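Local coordinates for cyclopenase asqI (Emericella nidulans, PDB 5YY3), which catalyses the zinc-dependent ring contraction of 4'-methoxycyclopenin to 4'-methoxyviridicatin, releasing methyl isocyanate, in aspoquinolone biosynthesis, at residues Lys567-Ile578 with Phe635-Arg645. Sequence-based numbering, arbitrary orientation.
Sequences KVEGMPFVAFCI and FITSTTFKIYR
The Y644 ring lies flat over G570, whose CA stands 3.5 Å from the centroid of that ring in a CH-pi contact, while Y644 OH is hydrogen-bonded to ND1 of H443. G570 closes a type I turn, K567 to G570, that leads into strand 571-578. K567 O is gripped from opposite faces of its carbonyl plane, by G570 N within the turn and by R645 N at 2.9 Å across the contact. From there strands 571-578 and 636-644 pair antiparallel with regular backbone bonds, such as F573 N to F641 O at 2.8 Å. On the face with F573, F641 and I643, the CD1 of I643 sits over the centre of the F573 ring, 3.9 Å from its centroid. With CG of F641 between its backbone N and carbonyl carbon (chi1 67°), the ring reaches back over the pair and takes F573 CB on one face, F641 CZ to F573 CB 3.4 Å. On the same face L427 of strand 422-431 packs on A575, C577, T637 and T639, while I444 of the adjoining strand 443-449 touches F641 and I643. On the other, I636 CG2 meets F576 CE2 at 3.5 Å, and I636 lies alongside I578. Aromatic and aliphatic side chains thus pack along both faces of this strand pair in the Ig-like hemocyanin domain, whereas the R645 guanidinium, passing over V568 N beside the turn, ties this end to a neighbouring subunit by a salt bridge with its D165.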
# COMPACT_ATOMS: atom_id res chain seq x y z
N LYS A 567 -6.35 -2.80 -17.29
CA LYS A 567 -5.37 -1.97 -16.59
C LYS A 567 -5.12 -0.66 -17.32
O LYS A 567 -5.33 -0.57 -18.53
CB LYS A 567 -4.06 -2.74 -16.43
CG LYS A 567 -4.18 -3.88 -15.42
CD LYS A 567 -3.01 -4.83 -15.52
CE LYS A 567 -2.91 -5.70 -14.29
NZ LYS A 567 -1.64 -6.48 -14.33
N VAL A 568 -4.68 0.36 -16.58
CA VAL A 568 -4.46 1.69 -17.17
C VAL A 568 -3.53 1.60 -18.39
O VAL A 568 -3.80 2.21 -19.43
CB VAL A 568 -3.87 2.68 -16.13
CG1 VAL A 568 -3.41 4.00 -16.81
CG2 VAL A 568 -4.90 2.95 -15.02
N GLU A 569 -2.48 0.80 -18.26
CA GLU A 569 -1.50 0.61 -19.32
C GLU A 569 -1.97 -0.33 -20.43
O GLU A 569 -1.28 -0.48 -21.44
CB GLU A 569 -0.19 0.08 -18.75
CG GLU A 569 -0.23 -1.39 -18.35
CD GLU A 569 -0.50 -1.61 -16.87
OE1 GLU A 569 -1.09 -0.72 -16.19
OE2 GLU A 569 -0.13 -2.70 -16.38
N GLY A 570 -3.13 -0.97 -20.24
CA GLY A 570 -3.67 -1.89 -21.23
C GLY A 570 -3.33 -3.34 -20.91
O GLY A 570 -2.20 -3.78 -21.12
N MET A 571 -4.31 -4.08 -20.41
CA MET A 571 -4.07 -5.44 -19.93
C MET A 571 -4.25 -6.45 -21.05
O MET A 571 -5.23 -6.39 -21.79
CB MET A 571 -4.98 -5.76 -18.76
CG MET A 571 -4.83 -7.15 -18.18
SD MET A 571 -5.93 -7.34 -16.77
CE MET A 571 -5.77 -9.09 -16.39
N PRO A 572 -3.30 -7.38 -21.19
CA PRO A 572 -3.40 -8.34 -22.31
C PRO A 572 -4.42 -9.46 -22.06
O PRO A 572 -4.41 -10.11 -21.02
CB PRO A 572 -1.97 -8.89 -22.44
CG PRO A 572 -1.33 -8.63 -21.13
CD PRO A 572 -1.98 -7.40 -20.55
N PHE A 573 -5.30 -9.66 -23.04
CA PHE A 573 -6.25 -10.77 -23.02
C PHE A 573 -6.11 -11.57 -24.30
O PHE A 573 -5.51 -11.12 -25.27
CB PHE A 573 -7.68 -10.26 -22.87
CG PHE A 573 -8.04 -9.85 -21.47
CD1 PHE A 573 -7.46 -8.73 -20.89
CD2 PHE A 573 -8.99 -10.57 -20.74
CE1 PHE A 573 -7.80 -8.33 -19.59
CE2 PHE A 573 -9.32 -10.18 -19.45
CZ PHE A 573 -8.71 -9.05 -18.87
N VAL A 574 -6.67 -12.77 -24.32
CA VAL A 574 -6.71 -13.55 -25.55
C VAL A 574 -8.15 -13.79 -25.95
O VAL A 574 -8.99 -14.11 -25.10
CB VAL A 574 -5.97 -14.89 -25.39
CG1 VAL A 574 -6.13 -15.75 -26.65
CG2 VAL A 574 -4.50 -14.65 -25.08
N ALA A 575 -8.45 -13.61 -27.23
CA ALA A 575 -9.77 -13.94 -27.76
C ALA A 575 -9.69 -15.27 -28.47
O ALA A 575 -8.71 -15.57 -29.14
CB ALA A 575 -10.26 -12.87 -28.70
N PHE A 576 -10.74 -16.07 -28.31
CA PHE A 576 -10.81 -17.42 -28.85
C PHE A 576 -12.14 -17.56 -29.57
O PHE A 576 -13.18 -17.14 -29.06
CB PHE A 576 -10.67 -18.45 -27.72
CG PHE A 576 -11.17 -19.82 -28.06
CD1 PHE A 576 -12.51 -20.15 -27.88
CD2 PHE A 576 -10.31 -20.80 -28.52
CE1 PHE A 576 -12.97 -21.41 -28.17
CE2 PHE A 576 -10.77 -22.08 -28.82
CZ PHE A 576 -12.10 -22.38 -28.64
N CYS A 577 -12.10 -18.14 -30.77
CA CYS A 577 -13.31 -18.36 -31.53
C CYS A 577 -13.27 -19.75 -32.13
O CYS A 577 -12.31 -20.14 -32.80
CB CYS A 577 -13.49 -17.30 -32.62
SG CYS A 577 -15.17 -17.35 -33.36
N ILE A 578 -14.31 -20.52 -31.87
CA ILE A 578 -14.43 -21.84 -32.46
C ILE A 578 -15.70 -21.89 -33.32
O ILE A 578 -16.72 -21.27 -32.97
CB ILE A 578 -14.44 -22.97 -31.37
CG1 ILE A 578 -14.54 -24.36 -32.01
CG2 ILE A 578 -15.55 -22.77 -30.35
CD1 ILE A 578 -14.37 -25.49 -31.01
N PHE A 635 -10.75 -24.60 -37.76
CA PHE A 635 -12.06 -24.16 -37.27
C PHE A 635 -11.96 -23.44 -35.89
O PHE A 635 -12.98 -23.11 -35.26
CB PHE A 635 -13.00 -25.38 -37.17
CG PHE A 635 -12.50 -26.43 -36.22
CD1 PHE A 635 -11.50 -27.31 -36.60
CD2 PHE A 635 -12.99 -26.50 -34.92
CE1 PHE A 635 -11.01 -28.26 -35.72
CE2 PHE A 635 -12.51 -27.44 -34.04
CZ PHE A 635 -11.52 -28.33 -34.44
N ILE A 636 -10.73 -23.22 -35.43
CA ILE A 636 -10.44 -22.43 -34.23
C ILE A 636 -9.47 -21.33 -34.63
O ILE A 636 -8.57 -21.54 -35.45
CB ILE A 636 -9.81 -23.28 -33.08
CG1 ILE A 636 -10.83 -24.23 -32.47
CG2 ILE A 636 -9.22 -22.37 -31.99
CD1 ILE A 636 -10.21 -25.38 -31.64
N THR A 637 -9.66 -20.14 -34.07
CA THR A 637 -8.68 -19.08 -34.23
C THR A 637 -8.61 -18.26 -32.94
O THR A 637 -9.52 -18.31 -32.11
CB THR A 637 -9.01 -18.18 -35.42
OG1 THR A 637 -7.84 -17.44 -35.80
CG2 THR A 637 -10.15 -17.22 -35.09
N SER A 638 -7.52 -17.52 -32.77
CA SER A 638 -7.34 -16.74 -31.55
C SER A 638 -6.46 -15.55 -31.84
O SER A 638 -5.70 -15.55 -32.81
CB SER A 638 -6.75 -17.60 -30.43
OG SER A 638 -5.42 -17.96 -30.73
N THR A 639 -6.58 -14.54 -30.99
CA THR A 639 -5.90 -13.29 -31.21
C THR A 639 -5.75 -12.56 -29.88
O THR A 639 -6.58 -12.71 -28.99
CB THR A 639 -6.65 -12.42 -32.23
OG1 THR A 639 -5.82 -11.33 -32.65
CG2 THR A 639 -7.91 -11.85 -31.62
N THR A 640 -4.68 -11.80 -29.73
CA THR A 640 -4.48 -11.05 -28.49
C THR A 640 -5.10 -9.66 -28.64
O THR A 640 -5.18 -9.13 -29.74
CB THR A 640 -2.99 -10.96 -28.11
OG1 THR A 640 -2.41 -12.27 -28.19
CG2 THR A 640 -2.81 -10.47 -26.66
N PHE A 641 -5.58 -9.09 -27.55
CA PHE A 641 -6.04 -7.71 -27.52
C PHE A 641 -5.78 -7.17 -26.12
O PHE A 641 -5.44 -7.92 -25.22
CB PHE A 641 -7.52 -7.58 -27.88
CG PHE A 641 -8.46 -8.20 -26.86
CD1 PHE A 641 -8.64 -9.57 -26.81
CD2 PHE A 641 -9.18 -7.40 -25.99
CE1 PHE A 641 -9.50 -10.14 -25.88
CE2 PHE A 641 -10.05 -7.97 -25.07
CZ PHE A 641 -10.21 -9.33 -25.02
N LYS A 642 -5.95 -5.87 -25.95
CA LYS A 642 -5.69 -5.28 -24.66
C LYS A 642 -6.90 -4.47 -24.21
O LYS A 642 -7.56 -3.80 -25.01
CB LYS A 642 -4.44 -4.39 -24.71
CG LYS A 642 -3.12 -5.17 -24.87
CD LYS A 642 -1.92 -4.22 -24.73
CE LYS A 642 -0.64 -4.82 -25.28
NZ LYS A 642 0.55 -3.98 -24.94
N ILE A 643 -7.19 -4.56 -22.92
CA ILE A 643 -8.19 -3.72 -22.30
C ILE A 643 -7.53 -2.65 -21.44
O ILE A 643 -6.70 -2.97 -20.58
CB ILE A 643 -9.17 -4.54 -21.46
CG1 ILE A 643 -9.75 -5.66 -22.32
CG2 ILE A 643 -10.28 -3.66 -20.92
CD1 ILE A 643 -10.68 -6.57 -21.57
N TYR A 644 -7.91 -1.40 -21.69
CA TYR A 644 -7.38 -0.22 -21.00
C TYR A 644 -8.41 0.35 -20.03
O TYR A 644 -9.56 0.61 -20.39
CB TYR A 644 -7.00 0.88 -22.01
CG TYR A 644 -5.84 0.53 -22.92
CD1 TYR A 644 -6.00 -0.39 -23.95
CD2 TYR A 644 -4.59 1.13 -22.75
CE1 TYR A 644 -4.94 -0.72 -24.79
CE2 TYR A 644 -3.53 0.82 -23.58
CZ TYR A 644 -3.71 -0.11 -24.59
OH TYR A 644 -2.66 -0.44 -25.41
N ARG A 645 -7.97 0.55 -18.80
CA ARG A 645 -8.80 1.11 -17.75
C ARG A 645 -8.71 2.63 -17.73
O ARG A 645 -7.63 3.20 -17.95
CB ARG A 645 -8.37 0.54 -16.40
CG ARG A 645 -9.24 0.92 -15.25
CD ARG A 645 -8.83 0.12 -14.02
NE ARG A 645 -7.62 0.62 -13.40
CZ ARG A 645 -6.62 -0.16 -12.99
NH1 ARG A 645 -6.69 -1.48 -13.17
NH2 ARG A 645 -5.55 0.38 -12.41
O HOH W 1 -6.14 3.79 -20.06
O HOH W 2 0.61 -3.22 -22.05